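Local structure of protein similar to metal-dependent hydrolase (Staphylococcus aureus subsp. aureus Mu50, 3ESH) at residues A[27-30]-A[31-34]; A[218-221]-A[222-225]; A[17-20]-A[21-24]. The protein probably acts as a metal-dependent hydrolase of the metallo-beta-lactamase superfamily. All coordinates share one frame; numbering follows the deposited sequence.

Interaction 1: residues A[27-30]-A[31-34]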
loop_
_atom_site.group_PDB
_atom_site.type_symbol
_atom_site.label_atom_id
_atom_site.label_comp_id
_atom_site.label_asym_id
_atom_site.label_seq_id
_atom_site.Cartn_x
_atom_site.Cartn_y
_atom_site.Cartn_z
ATOM N N VAL A 27 23.448 -17.726 4.285
ATOM C CA VAL A 27 24.027 -18.990 4.714
ATOM C C VAL A 27 25.547 -18.966 4.580
ATOM O O VAL A 27 26.079 -18.809 3.475
ATOM C CB VAL A 27 23.465 -20.175 3.882
ATOM C CG1 VAL A 27 24.102 -21.481 4.330
ATOM C CG2 VAL A 27 21.963 -20.253 4.047
ATOM N N PRO A 28 26.268 -19.125 5.702
ATOM C CA PRO A 28 27.733 -19.120 5.692
ATOM C C PRO A 28 28.233 -20.206 4.741
ATOM O O PRO A 28 27.592 -21.246 4.602
ATOM C CB PRO A 28 28.095 -19.431 7.138
ATOM C CG PRO A 28 26.870 -18.985 7.911
ATOM C CD PRO A 28 25.756 -19.450 7.039
ATOM N N LYS A 29 29.371 -19.979 4.092
ATOM C CA LYS A 29 29.929 -20.967 3.158
ATOM C C LYS A 29 30.159 -22.358 3.755
ATOM O O LYS A 29 29.862 -23.368 3.103
ATOM C CB LYS A 29 31.239 -20.465 2.544
ATOM C CG LYS A 29 31.726 -21.356 1.416
ATOM C CD LYS A 29 32.948 -20.796 0.744
ATOM C CE LYS A 29 33.490 -21.746 -0.293
ATOM N NZ LYS A 29 34.728 -21.196 -0.910
ATOM N N PRO A 30 30.714 -22.432 4.979
ATOM C CA PRO A 30 30.966 -23.718 5.638
ATOM C C PRO A 30 29.735 -24.618 5.596
ATOM O O PRO A 30 29.854 -25.829 5.444
ATOM C CB PRO A 30 31.339 -23.306 7.056
ATOM C CG PRO A 30 32.087 -22.043 6.824
ATOM C CD PRO A 30 31.245 -21.324 5.790
ATOM N N LEU A 31 28.556 -24.014 5.733
ATOM C CA LEU A 31 27.305 -24.762 5.691
ATOM C C LEU A 31 26.823 -25.064 4.271
ATOM O O LEU A 31 26.497 -26.215 3.971
ATOM C CB LEU A 31 26.196 -24.024 6.436
ATOM C CG LEU A 31 26.421 -23.764 7.927
ATOM C CD1 LEU A 31 25.183 -23.072 8.505
ATOM C CD2 LEU A 31 26.695 -25.078 8.640
ATOM N N TRP A 32 26.768 -24.062 3.390
ATOM C CA TRP A 32 26.300 -24.356 2.041
ATOM C C TRP A 32 27.288 -25.138 1.184
ATOM O O TRP A 32 26.867 -25.894 0.311
ATOM C CB TRP A 32 25.812 -23.092 1.269
ATOM C CG TRP A 32 26.840 -22.066 0.888
ATOM C CD1 TRP A 32 27.128 -20.914 1.555
ATOM C CD2 TRP A 32 27.738 -22.115 -0.233
ATOM N NE1 TRP A 32 28.151 -20.246 0.930
ATOM C CE2 TRP A 32 28.552 -20.961 -0.166
ATOM C CE3 TRP A 32 27.941 -23.027 -1.278
ATOM C CZ2 TRP A 32 29.557 -20.692 -1.107
ATOM C CZ3 TRP A 32 28.943 -22.758 -2.220
ATOM C CH2 TRP A 32 29.737 -21.604 -2.122
ATOM N N SER A 33 28.589 -24.987 1.429
ATOM C CA SER A 33 29.573 -25.721 0.628
ATOM C C SER A 33 29.433 -27.239 0.816
ATOM O O SER A 33 29.840 -28.023 -0.043
ATOM C CB SER A 33 31.002 -25.282 0.963
ATOM O OG SER A 33 31.300 -25.480 2.325
ATOM N N LYS A 34 28.845 -27.645 1.937
ATOM C CA LYS A 34 28.625 -29.051 2.224
ATOM C C LYS A 34 27.340 -29.550 1.570
ATOM O O LYS A 34 27.120 -30.747 1.479
ATOM C CB LYS A 34 28.557 -29.275 3.736
ATOM C CG LYS A 34 29.892 -29.071 4.441
ATOM C CD LYS A 34 29.801 -29.214 5.952
ATOM C CE LYS A 34 31.153 -28.893 6.583
ATOM N NZ LYS A 34 31.077 -28.741 8.059
#
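Lys-29 lays its aliphatic chain across one face of the Trp-32 indole. Its CG stands 3.2 Å above the ring plane, displaced toward the rim, where it comes within 3.4 Å of CZ2 of Trp-32. With CG anti to the backbone N (chi1 -171°) and the rest of the chain extended, CD and CE of Lys-29 follow the six-membered ring outward along the same face. The ring of Phe-24, its plane inclined by about 15°, lies displaced against the opposite face. At the indole edge, CD1 of Trp-32 meets the backbone O of Val-27 at 3.0 Å, while CG1 of Val-27 packs 3.9 Å from CB of the same tryptophan. The backbone beneath is the one-turn helix 29-32, with Pro-28 as its N-cap. Pro-30 sits in the first turn, where a residue without an N-H is readily accommodated, because first-turn N-H groups have no acceptor within the helix itself. Pro-28 O takes the N-H of Trp-32 at 3.2 Å and more weakly that of Leu-31. Lys-29 O is gripped twice by Ser-33, whose N and OG each lie 2.7 Å from it, the OG above the carbonyl plane. Pro-28 and Pro-30 both pack on Asp-19 of the second subunit.

Interaction 2: residues A[218-221]-A[222-225]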
loop_
_atom_site.group_PDB
_atom_site.type_symbol
_atom_site.label_atom_id
_atom_site.label_comp_id
_atom_site.label_asym_id
_atom_site.label_seq_id
_atom_site.Cartn_x
_atom_site.Cartn_y
_atom_site.Cartn_z
ATOM N N TRP A 218 16.982 -20.316 3.422
ATOM C CA TRP A 218 18.093 -20.351 2.484
ATOM C C TRP A 218 17.685 -19.812 1.112
ATOM O O TRP A 218 17.437 -20.585 0.189
ATOM C CB TRP A 218 18.617 -21.789 2.346
ATOM C CG TRP A 218 19.399 -22.296 3.547
ATOM C CD1 TRP A 218 19.133 -22.052 4.866
ATOM C CD2 TRP A 218 20.533 -23.176 3.526
ATOM N NE1 TRP A 218 20.028 -22.725 5.664
ATOM C CE2 TRP A 218 20.897 -23.426 4.869
ATOM C CE3 TRP A 218 21.272 -23.784 2.507
ATOM C CZ2 TRP A 218 21.961 -24.251 5.217
ATOM C CZ3 TRP A 218 22.337 -24.612 2.852
ATOM C CH2 TRP A 218 22.667 -24.837 4.199
ATOM N N VAL A 219 17.612 -18.486 0.984
ATOM C CA VAL A 219 17.248 -17.864 -0.285
ATOM C C VAL A 219 18.462 -17.167 -0.898
ATOM O O VAL A 219 19.365 -16.734 -0.182
ATOM C CB VAL A 219 16.102 -16.837 -0.107
ATOM C CG1 VAL A 219 14.885 -17.518 0.452
ATOM C CG2 VAL A 219 16.541 -15.696 0.805
ATOM N N THR A 220 18.491 -17.059 -2.221
ATOM C CA THR A 220 19.620 -16.416 -2.887
ATOM C C THR A 220 19.644 -14.913 -2.590
ATOM O O THR A 220 18.617 -14.319 -2.223
ATOM C CB THR A 220 19.562 -16.582 -4.422
ATOM O OG1 THR A 220 18.704 -15.585 -4.979
ATOM C CG2 THR A 220 19.039 -17.960 -4.792
ATOM N N ALA A 221 20.819 -14.302 -2.747
ATOM C CA ALA A 221 20.954 -12.873 -2.526
ATOM C C ALA A 221 20.365 -12.123 -3.733
ATOM O O ALA A 221 20.144 -10.908 -3.678
ATOM C CB ALA A 221 22.400 -12.512 -2.354
ATOM N N TYR A 222 20.115 -12.862 -4.817
ATOM C CA TYR A 222 19.540 -12.296 -6.042
ATOM C C TYR A 222 18.092 -11.897 -5.821
ATOM O O TYR A 222 17.579 -10.995 -6.490
ATOM C CB TYR A 222 19.594 -13.307 -7.190
ATOM C CG TYR A 222 20.985 -13.625 -7.688
ATOM C CD1 TYR A 222 21.799 -12.632 -8.227
ATOM C CD2 TYR A 222 21.495 -14.917 -7.608
ATOM C CE1 TYR A 222 23.093 -12.915 -8.672
ATOM C CE2 TYR A 222 22.787 -15.216 -8.052
ATOM C CZ TYR A 222 23.577 -14.204 -8.580
ATOM O OH TYR A 222 24.848 -14.486 -9.006
ATOM N N ASP A 223 17.435 -12.576 -4.884
ATOM C CA ASP A 223 16.040 -12.298 -4.582
ATOM C C ASP A 223 15.864 -10.828 -4.238
ATOM O O ASP A 223 16.468 -10.335 -3.293
ATOM C CB ASP A 223 15.571 -13.186 -3.419
ATOM C CG ASP A 223 15.429 -14.648 -3.818
ATOM O OD1 ASP A 223 16.237 -15.124 -4.633
ATOM O OD2 ASP A 223 14.520 -15.332 -3.315
ATOM N N ASP A 224 15.043 -10.127 -5.016
ATOM C CA ASP A 224 14.816 -8.713 -4.769
ATOM C C ASP A 224 13.966 -8.488 -3.526
ATOM O O ASP A 224 14.079 -7.454 -2.872
ATOM C CB ASP A 224 14.187 -8.050 -5.994
ATOM C CG ASP A 224 15.129 -8.028 -7.192
ATOM O OD1 ASP A 224 16.365 -8.125 -6.993
ATOM O OD2 ASP A 224 14.646 -7.910 -8.345
ATOM N N TYR A 225 13.122 -9.461 -3.194
ATOM C CA TYR A 225 12.264 -9.368 -2.008
ATOM C C TYR A 225 12.340 -10.662 -1.195
ATOM O O TYR A 225 11.380 -11.431 -1.122
ATOM C CB TYR A 225 10.821 -9.076 -2.413
ATOM C CG TYR A 225 10.699 -7.849 -3.291
ATOM C CD1 TYR A 225 10.837 -7.943 -4.675
ATOM C CD2 TYR A 225 10.510 -6.585 -2.731
ATOM C CE1 TYR A 225 10.795 -6.819 -5.486
ATOM C CE2 TYR A 225 10.463 -5.454 -3.524
ATOM C CZ TYR A 225 10.610 -5.575 -4.915
ATOM O OH TYR A 225 10.578 -4.441 -5.716
#
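Thr-220 and Asp-223 reach for each other across a tight bend of the chain, their side chains crossing at about a right angle. The hydroxyl OG1 of Thr-220 donates to OD1 of Asp-223 over a short 2.5 Å, meeting that oxygen on its anti side and 32° out of the carboxylate plane. The same OG1 accepts a weak bond from Tyr-222 N at 3.1 Å, an ST turn in outline, because chi1 of 83° holds it between the backbone N and the carbonyl carbon. A second weak bond, Asp-223 N to Thr-220 O at 3.4 Å, closes a type I-like beta turn with Ala-221 and Tyr-222 at its corners. This buried side is dense with polar atoms. The apolar fringe is looser: CB of Val-219 comes no closer than 3.9 Å to OD2 of Asp-223, and the side chain of Val-219 packs on helix 226-242 instead. At the partly exposed corners, the Thr-220 hydroxyl lies near the ring plane of Tyr-222, at its edge, and closest to CB. There Ala-221 and Tyr-222 pack against Gly-25 and Val-26 of the second subunit. Asp-223 has further partners: OD2 bonds Ser-229 OG, and OD1 bonds His-185 ND1. His-185 belongs to a possible, vacant metal site, so the chemistry is consistent with a second-shell role, in which Thr-220 would help to hold the carboxylate that in turn orients an imidazole that may bind a metal.

Interaction 3: residues A[17-20]-A[21-24]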
loop_
_atom_site.group_PDB
_atom_site.type_symbol
_atom_site.label_atom_id
_atom_site.label_comp_id
_atom_site.label_asym_id
_atom_site.label_seq_id
_atom_site.Cartn_x
_atom_site.Cartn_y
_atom_site.Cartn_z
ATOM N N LYS A 17 27.827 -20.700 -14.276
ATOM C CA LYS A 17 28.496 -20.870 -13.004
ATOM C C LYS A 17 28.360 -19.537 -12.277
ATOM O O LYS A 17 28.930 -18.529 -12.701
ATOM C CB LYS A 17 29.969 -21.260 -13.203
ATOM C CG LYS A 17 30.161 -22.678 -13.770
ATOM C CD LYS A 17 31.558 -23.267 -13.473
ATOM C CE LYS A 17 32.628 -22.820 -14.455
ATOM N NZ LYS A 17 32.413 -23.434 -15.804
HETATM N N MSE A 18 27.568 -19.541 -11.204
HETATM C CA MSE A 18 27.325 -18.349 -10.412
HETATM C C MSE A 18 28.011 -18.462 -9.065
HETATM O O MSE A 18 28.173 -19.558 -8.548
HETATM C CB MSE A 18 25.821 -18.160 -10.196
HETATM C CG MSE A 18 24.989 -18.003 -11.434
HETATM SE SE MSE A 18 25.605 -16.552 -12.500
HETATM C CE MSE A 18 26.204 -17.605 -13.969
ATOM N N ASP A 19 28.402 -17.324 -8.498
ATOM C CA ASP A 19 29.055 -17.281 -7.191
ATOM C C ASP A 19 28.167 -17.920 -6.104
ATOM O O ASP A 19 27.022 -17.544 -5.935
ATOM C CB ASP A 19 29.388 -15.833 -6.815
ATOM C CG ASP A 19 30.115 -15.724 -5.477
ATOM O OD1 ASP A 19 31.350 -15.947 -5.428
ATOM O OD2 ASP A 19 29.439 -15.429 -4.459
ATOM N N GLY A 20 28.718 -18.893 -5.377
ATOM C CA GLY A 20 27.960 -19.562 -4.331
ATOM C C GLY A 20 27.423 -18.625 -3.262
ATOM O O GLY A 20 26.265 -18.732 -2.849
ATOM N N GLY A 21 28.258 -17.691 -2.819
ATOM C CA GLY A 21 27.817 -16.765 -1.797
ATOM C C GLY A 21 26.559 -16.020 -2.194
ATOM O O GLY A 21 25.700 -15.751 -1.364
ATOM N N ALA A 22 26.453 -15.686 -3.474
ATOM C CA ALA A 22 25.292 -14.952 -3.962
ATOM C C ALA A 22 24.073 -15.858 -4.090
ATOM O O ALA A 22 22.922 -15.410 -3.944
ATOM C CB ALA A 22 25.610 -14.299 -5.305
HETATM N N MSE A 23 24.327 -17.133 -4.368
HETATM C CA MSE A 23 23.233 -18.098 -4.509
HETATM C C MSE A 23 22.712 -18.594 -3.167
HETATM O O MSE A 23 21.676 -19.252 -3.125
HETATM C CB MSE A 23 23.669 -19.301 -5.346
HETATM C CG MSE A 23 23.866 -19.017 -6.801
HETATM SE SE MSE A 23 22.204 -18.587 -7.729
HETATM C CE MSE A 23 21.336 -20.253 -7.495
ATOM N N PHE A 24 23.418 -18.287 -2.075
ATOM C CA PHE A 24 22.986 -18.755 -0.756
ATOM C C PHE A 24 22.795 -17.657 0.280
ATOM O O PHE A 24 22.487 -17.922 1.443
ATOM C CB PHE A 24 23.954 -19.816 -0.231
ATOM C CG PHE A 24 23.809 -21.149 -0.903
ATOM C CD1 PHE A 24 24.744 -21.585 -1.831
ATOM C CD2 PHE A 24 22.722 -21.967 -0.611
ATOM C CE1 PHE A 24 24.600 -22.818 -2.461
ATOM C CE2 PHE A 24 22.561 -23.200 -1.233
ATOM C CZ PHE A 24 23.501 -23.632 -2.161
#
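Asp-19 sets its carboxylate over the first N-H groups of helix 20-24, at the point where strand 15-19 gives way to a helical turn. From CB the side chain leaves with CG anti to the backbone N (chi1 -178°), which brings CG to 3.8 Å from Gly-21 N. One branch, OD2, leans over the turn: it stands 3.0 Å from Gly-21 N and accepts a hydrogen bond from Ala-22 N at 3.2 Å, taken on its anti side and 18° out of the carboxylate plane. The other branch, OD1, leaves the turn altogether and receives the N-H of Lys-29 of the second subunit, so one carboxylate serves both a helix start and the subunit interface. The backbone O of the same aspartate takes Met-23 N at 3.1 Å and Ala-22 N weakly. An apolar contact accompanies the cap. CB of Met-18 touches CG of Met-23 at 4.0 Å, both residues being selenomethionine, and beyond these atoms the two bent chains diverge, while Leu-46 of strand 43-47 packs on both. Phe-24 presents the edge of its ring to Gly-20 O, which lies 3.4 Å from CD1. An aspartate at the N-cap that bonds the N-H three residues on, flanked by apolar contact between the residue before the cap and the one four after it, makes a capped helix start with a hydrophobic staple.

The three contacts lie on the same side of the chain's centre, and all touch the second subunit. Interactions 2 and 3 are buried, whereas interaction 1 lies farther out and is only partly so. Interactions 1 and 3 are both starts of short successive helices, one opened by a proline and the other by an aspartate. Interaction 2 is instead a turn in a loop, bound through polar side chains beside the possible metal site. Ala-221 N probably bonds Ala-22 O at 2.7 Å, joining interactions 2 and 3, and Trp-218 packs on Val-27 of interaction 1. Chemistry thus shifts from indole packing at the outer edge to carboxylate bonding further in.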